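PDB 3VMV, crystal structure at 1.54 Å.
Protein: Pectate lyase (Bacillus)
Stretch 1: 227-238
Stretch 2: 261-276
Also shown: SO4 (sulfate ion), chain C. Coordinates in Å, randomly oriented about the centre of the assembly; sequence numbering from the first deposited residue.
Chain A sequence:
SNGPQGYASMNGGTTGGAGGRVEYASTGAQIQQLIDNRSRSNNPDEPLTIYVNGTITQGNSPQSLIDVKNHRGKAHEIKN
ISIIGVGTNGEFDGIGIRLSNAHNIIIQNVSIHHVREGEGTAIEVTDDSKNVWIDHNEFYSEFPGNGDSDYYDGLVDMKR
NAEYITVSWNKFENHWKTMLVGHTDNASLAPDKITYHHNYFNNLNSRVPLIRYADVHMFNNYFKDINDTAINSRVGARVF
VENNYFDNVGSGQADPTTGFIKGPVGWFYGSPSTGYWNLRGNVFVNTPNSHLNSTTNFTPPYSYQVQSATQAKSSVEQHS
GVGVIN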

# COMPACT_ATOMS: atom_id res chain seq x y z
N ASN A 227 -9.78 14.92 -2.09
CA ASN A 227 -10.50 15.84 -2.95
C ASN A 227 -11.69 15.24 -3.67
O ASN A 227 -12.75 15.87 -3.73
CB ASN A 227 -9.50 16.44 -3.97
CG ASN A 227 -10.13 17.47 -4.83
OD1 ASN A 227 -10.61 18.49 -4.34
ND2 ASN A 227 -10.17 17.23 -6.13
N ASP A 228 -11.51 14.05 -4.24
CA ASP A 228 -12.60 13.48 -5.04
C ASP A 228 -13.32 12.35 -4.30
O ASP A 228 -14.49 12.51 -3.91
CB ASP A 228 -12.10 13.08 -6.43
CG ASP A 228 -13.22 13.14 -7.46
OD1 ASP A 228 -13.85 14.21 -7.64
OD2 ASP A 228 -13.48 12.11 -8.11
N THR A 229 -12.68 11.20 -4.15
CA THR A 229 -13.26 10.07 -3.40
C THR A 229 -12.16 9.31 -2.67
O THR A 229 -10.98 9.37 -3.03
CB THR A 229 -13.97 9.07 -4.32
OG1 THR A 229 -13.05 8.56 -5.28
CG2 THR A 229 -15.14 9.75 -5.10
N ALA A 230 -12.56 8.52 -1.67
CA ALA A 230 -11.59 7.69 -0.97
C ALA A 230 -11.73 6.22 -1.31
O ALA A 230 -11.21 5.77 -2.33
CB ALA A 230 -11.69 7.93 0.57
N ILE A 231 -12.44 5.46 -0.50
CA ILE A 231 -12.56 4.00 -0.75
C ILE A 231 -13.55 3.70 -1.88
O ILE A 231 -14.72 4.09 -1.81
CB ILE A 231 -13.05 3.32 0.52
CG1 ILE A 231 -12.13 3.62 1.70
CG2 ILE A 231 -13.15 1.78 0.30
CD1 ILE A 231 -12.75 3.24 3.04
N ASN A 232 -13.06 3.04 -2.95
CA ASN A 232 -13.88 2.77 -4.10
C ASN A 232 -13.96 1.26 -4.24
O ASN A 232 -12.99 0.65 -4.63
CB ASN A 232 -13.25 3.39 -5.34
CG ASN A 232 -14.12 3.24 -6.59
OD1 ASN A 232 -15.24 2.71 -6.53
ND2 ASN A 232 -13.63 3.76 -7.74
N SER A 233 -15.12 0.69 -3.90
CA SER A 233 -15.29 -0.75 -3.89
C SER A 233 -16.05 -1.21 -5.12
O SER A 233 -17.22 -0.81 -5.31
CB SER A 233 -16.03 -1.15 -2.60
OG SER A 233 -16.09 -2.56 -2.45
N ARG A 234 -15.39 -2.05 -5.93
CA ARG A 234 -15.86 -2.40 -7.27
C ARG A 234 -15.92 -3.90 -7.47
O ARG A 234 -15.13 -4.64 -6.87
CB ARG A 234 -14.87 -1.80 -8.31
CG ARG A 234 -15.01 -0.27 -8.41
CD ARG A 234 -13.75 0.42 -8.89
NE ARG A 234 -13.60 0.30 -10.34
CZ ARG A 234 -13.03 1.23 -11.09
NH1 ARG A 234 -12.94 1.03 -12.40
NH2 ARG A 234 -12.58 2.38 -10.54
N VAL A 235 -16.80 -4.32 -8.38
CA VAL A 235 -16.90 -5.73 -8.86
C VAL A 235 -16.73 -6.75 -7.76
O VAL A 235 -15.86 -7.63 -7.79
CB VAL A 235 -15.97 -6.08 -10.08
CG1 VAL A 235 -16.55 -5.48 -11.36
CG2 VAL A 235 -14.54 -5.65 -9.89
N GLY A 236 -17.60 -6.62 -6.76
CA GLY A 236 -17.69 -7.67 -5.75
C GLY A 236 -16.64 -7.61 -4.66
O GLY A 236 -16.59 -8.52 -3.82
N ALA A 237 -15.81 -6.57 -4.64
CA ALA A 237 -14.94 -6.34 -3.48
C ALA A 237 -15.77 -6.30 -2.21
O ALA A 237 -16.92 -5.94 -2.24
CB ALA A 237 -14.19 -5.03 -3.62
N ARG A 238 -15.17 -6.71 -1.09
CA ARG A 238 -15.82 -6.53 0.23
C ARG A 238 -14.85 -5.83 1.14
O ARG A 238 -13.75 -6.37 1.37
CB ARG A 238 -16.17 -7.89 0.84
CG ARG A 238 -17.21 -8.62 -0.01
CD ARG A 238 -17.70 -9.90 0.65
NE ARG A 238 -16.58 -10.80 0.93
CZ ARG A 238 -16.78 -12.00 1.48
NH1 ARG A 238 -15.77 -12.79 1.73
NH2 ARG A 238 -18.01 -12.37 1.82
N ILE A 261 -22.83 9.28 -4.58
CA ILE A 261 -22.30 10.48 -3.93
C ILE A 261 -20.82 10.33 -3.61
O ILE A 261 -20.45 9.41 -2.90
CB ILE A 261 -23.09 10.77 -2.63
CG1 ILE A 261 -24.53 11.15 -2.98
CG2 ILE A 261 -22.39 11.87 -1.80
CD1 ILE A 261 -25.42 11.27 -1.77
N LYS A 262 -19.99 11.25 -4.11
CA LYS A 262 -18.54 11.15 -3.91
C LYS A 262 -18.16 11.43 -2.46
O LYS A 262 -18.47 12.48 -1.93
CB LYS A 262 -17.82 12.11 -4.85
CG LYS A 262 -17.80 11.62 -6.29
CD LYS A 262 -17.23 12.69 -7.19
CE LYS A 262 -16.78 12.15 -8.52
NZ LYS A 262 -16.12 13.33 -9.20
N GLY A 263 -17.51 10.47 -1.83
CA GLY A 263 -17.34 10.53 -0.38
C GLY A 263 -16.34 9.49 0.08
O GLY A 263 -15.44 9.08 -0.66
N PRO A 264 -16.48 9.04 1.32
CA PRO A 264 -15.46 8.20 1.95
C PRO A 264 -15.45 6.75 1.46
O PRO A 264 -14.41 6.08 1.53
CB PRO A 264 -15.80 8.29 3.45
CG PRO A 264 -17.30 8.55 3.46
CD PRO A 264 -17.58 9.39 2.24
N VAL A 265 -16.60 6.28 1.02
CA VAL A 265 -16.73 4.93 0.48
C VAL A 265 -17.89 4.90 -0.50
O VAL A 265 -18.85 5.67 -0.36
CB VAL A 265 -16.91 3.89 1.64
CG1 VAL A 265 -18.17 4.13 2.42
CG2 VAL A 265 -16.82 2.44 1.11
N GLY A 266 -17.78 4.05 -1.53
CA GLY A 266 -18.87 3.85 -2.47
C GLY A 266 -18.33 3.21 -3.72
O GLY A 266 -17.24 2.60 -3.69
N TRP A 267 -19.08 3.35 -4.81
CA TRP A 267 -18.70 2.76 -6.09
C TRP A 267 -18.64 3.92 -7.07
O TRP A 267 -19.65 4.60 -7.26
CB TRP A 267 -19.78 1.76 -6.53
CG TRP A 267 -19.56 1.26 -7.94
CD1 TRP A 267 -18.35 1.10 -8.56
CD2 TRP A 267 -20.55 0.84 -8.89
NE1 TRP A 267 -18.53 0.63 -9.83
CE2 TRP A 267 -19.87 0.45 -10.06
CE3 TRP A 267 -21.95 0.77 -8.88
CZ2 TRP A 267 -20.53 0.01 -11.20
CZ3 TRP A 267 -22.60 0.32 -10.00
CH2 TRP A 267 -21.89 -0.06 -11.15
N PHE A 268 -17.45 4.13 -7.65
CA PHE A 268 -17.18 5.30 -8.49
C PHE A 268 -16.44 4.93 -9.77
O PHE A 268 -15.68 3.96 -9.81
CB PHE A 268 -16.31 6.30 -7.71
CG PHE A 268 -16.81 6.57 -6.32
CD1 PHE A 268 -17.99 7.28 -6.12
CD2 PHE A 268 -16.11 6.12 -5.22
CE1 PHE A 268 -18.43 7.55 -4.81
CE2 PHE A 268 -16.56 6.40 -3.92
CZ PHE A 268 -17.71 7.09 -3.73
N TYR A 269 -16.68 5.74 -10.80
CA TYR A 269 -15.80 5.87 -11.99
C TYR A 269 -15.94 4.78 -13.04
O TYR A 269 -15.89 5.06 -14.24
CB TYR A 269 -14.30 5.94 -11.64
CG TYR A 269 -13.92 6.97 -10.59
CD1 TYR A 269 -14.44 8.25 -10.60
CD2 TYR A 269 -13.01 6.63 -9.61
CE1 TYR A 269 -14.07 9.18 -9.62
CE2 TYR A 269 -12.63 7.54 -8.62
CZ TYR A 269 -13.16 8.81 -8.64
OH TYR A 269 -12.76 9.73 -7.68
N GLY A 270 -16.07 3.53 -12.63
CA GLY A 270 -16.07 2.46 -13.61
C GLY A 270 -16.16 1.06 -13.03
O GLY A 270 -16.46 0.90 -11.85
N SER A 271 -15.87 0.06 -13.88
CA SER A 271 -16.19 -1.38 -13.66
C SER A 271 -17.69 -1.63 -13.87
O SER A 271 -18.50 -0.73 -13.75
CB SER A 271 -15.74 -1.90 -12.28
OG SER A 271 -14.33 -1.80 -12.09
N PRO A 272 -18.03 -2.88 -14.20
CA PRO A 272 -19.42 -3.10 -14.60
C PRO A 272 -20.39 -3.22 -13.43
O PRO A 272 -21.61 -3.10 -13.66
CB PRO A 272 -19.37 -4.41 -15.41
CG PRO A 272 -18.05 -5.03 -15.11
CD PRO A 272 -17.11 -3.92 -14.69
N SER A 273 -19.89 -3.43 -12.21
CA SER A 273 -20.81 -3.54 -11.07
C SER A 273 -20.10 -3.10 -9.80
O SER A 273 -18.88 -2.95 -9.77
CB SER A 273 -21.28 -4.98 -10.91
OG SER A 273 -20.19 -5.86 -10.71
N THR A 274 -20.90 -2.92 -8.76
CA THR A 274 -20.44 -2.44 -7.46
C THR A 274 -19.70 -3.49 -6.65
O THR A 274 -19.87 -4.69 -6.83
CB THR A 274 -21.66 -1.95 -6.66
OG1 THR A 274 -21.25 -1.18 -5.52
CG2 THR A 274 -22.54 -3.13 -6.20
N GLY A 275 -18.91 -2.99 -5.70
CA GLY A 275 -18.43 -3.82 -4.59
C GLY A 275 -19.32 -3.53 -3.39
O GLY A 275 -20.39 -2.93 -3.50
N TYR A 276 -18.87 -4.02 -2.23
CA TYR A 276 -19.64 -3.93 -1.00
C TYR A 276 -18.79 -3.33 0.12
O TYR A 276 -17.54 -3.31 0.04
CB TYR A 276 -20.05 -5.33 -0.58
CG TYR A 276 -20.90 -6.10 -1.55
CD1 TYR A 276 -22.29 -6.04 -1.48
CD2 TYR A 276 -20.31 -6.87 -2.53
CE1 TYR A 276 -23.06 -6.77 -2.36
CE2 TYR A 276 -21.07 -7.59 -3.42
CZ TYR A 276 -22.44 -7.52 -3.33
OH TYR A 276 -23.24 -8.25 -4.20
S SO4 C . -10.46 4.03 -13.13
O1 SO4 C . -11.04 2.76 -13.65
O2 SO4 C . -9.03 3.82 -12.89
O3 SO4 C . -10.68 5.09 -14.11
O4 SO4 C . -11.09 4.40 -11.85

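The most unusual feature of this contact is an asparagine that bonds to a neighbouring backbone as if it were a piece of strand. The carboxamide of Asn232 accepts a hydrogen bond at OD1 from Phe268 N (2.9 Å) and donates one from ND2 to Phe268 O (2.9 Å). A primary amide carries a donor and an acceptor side by side, so it can satisfy both polar groups of a single residue, here one in a loop just beyond the end of a short strand. The general principle is that a short parallel pairing can be extended by side chains that imitate or reinforce the backbone ladder.

The ladder itself is brief. Ile231 and Asn232 run parallel to Val265 and Gly266. Before the strands begin, Ala230 N donates to Gly263 O (3.1 Å); then Ile231 N donates to Pro264 O (2.9 Å) and Ser233 N to Gly266 O (2.9 Å). The return bond from Gly266 N to Ile231 O (3.1 Å) is weak, bent to 135° at the hydrogen, and the same carbonyl also receives a CA-H...O contact from Val265 CA (3.2 Å from Ile231 O). On the face occupied by Ile231 and Val265, their CG2 methyls meet at 3.8 Å. Gly266 has no room for a side chain: an ideal CB would lie 2.8 Å from CZ of Phe268, whose ring sits close to the backbone. The CG2 methyl of Thr229 lies almost on the normal of the Phe268 ring, 3.6 Å from its centroid, in a CH-pi contact.

Charge secures the beginning of stretch 1. Asp228 forms a salt bridge with Lys262, OD1 to NZ at 2.9 Å, while its OD2 accepts a short hydrogen bond from Tyr269 OH (2.5 Å). One carboxylate thereby ties together two residues well separated along stretch 2.

At the other end, stretch 2 returns to meet a type I' turn running from Arg234 to Ala237. Gly236, with its positive phi, suits such a turn. Backbone bonds fasten this region: Gly275 N to Ser233 O (2.8 Å), Val235 N to Ser273 O (2.9 Å), Gly236 N to Thr274 O (3.0 Å) and Tyr276 N to Ala237 O (2.7 Å). Ser233 adds a side-chain bond, OG to Tyr276 O at 3.0 Å. The close fit leaves no space for a CB on Gly275, which would come within 2.2 Å of Ser233 OG. Nearby, CG1 of Val235 rests against CD of Pro272 at 3.7 Å.

Arg234 spans the intervening loop. Arg234 NE donates to Ser271 OG (2.8 Å), and Arg234 NH1 donates to the same oxygen at 3.2 Å. Phe268 O and Gly270 C lie over one face of the guanidinium. The group also binds a sulfate, probably from the crystallisation liquor, through Arg234 NH1 to sulfate O1 (2.9 Å) and Arg234 NH2 to sulfate O4 (2.8 Å), so a single planar cation serves both loop and anion.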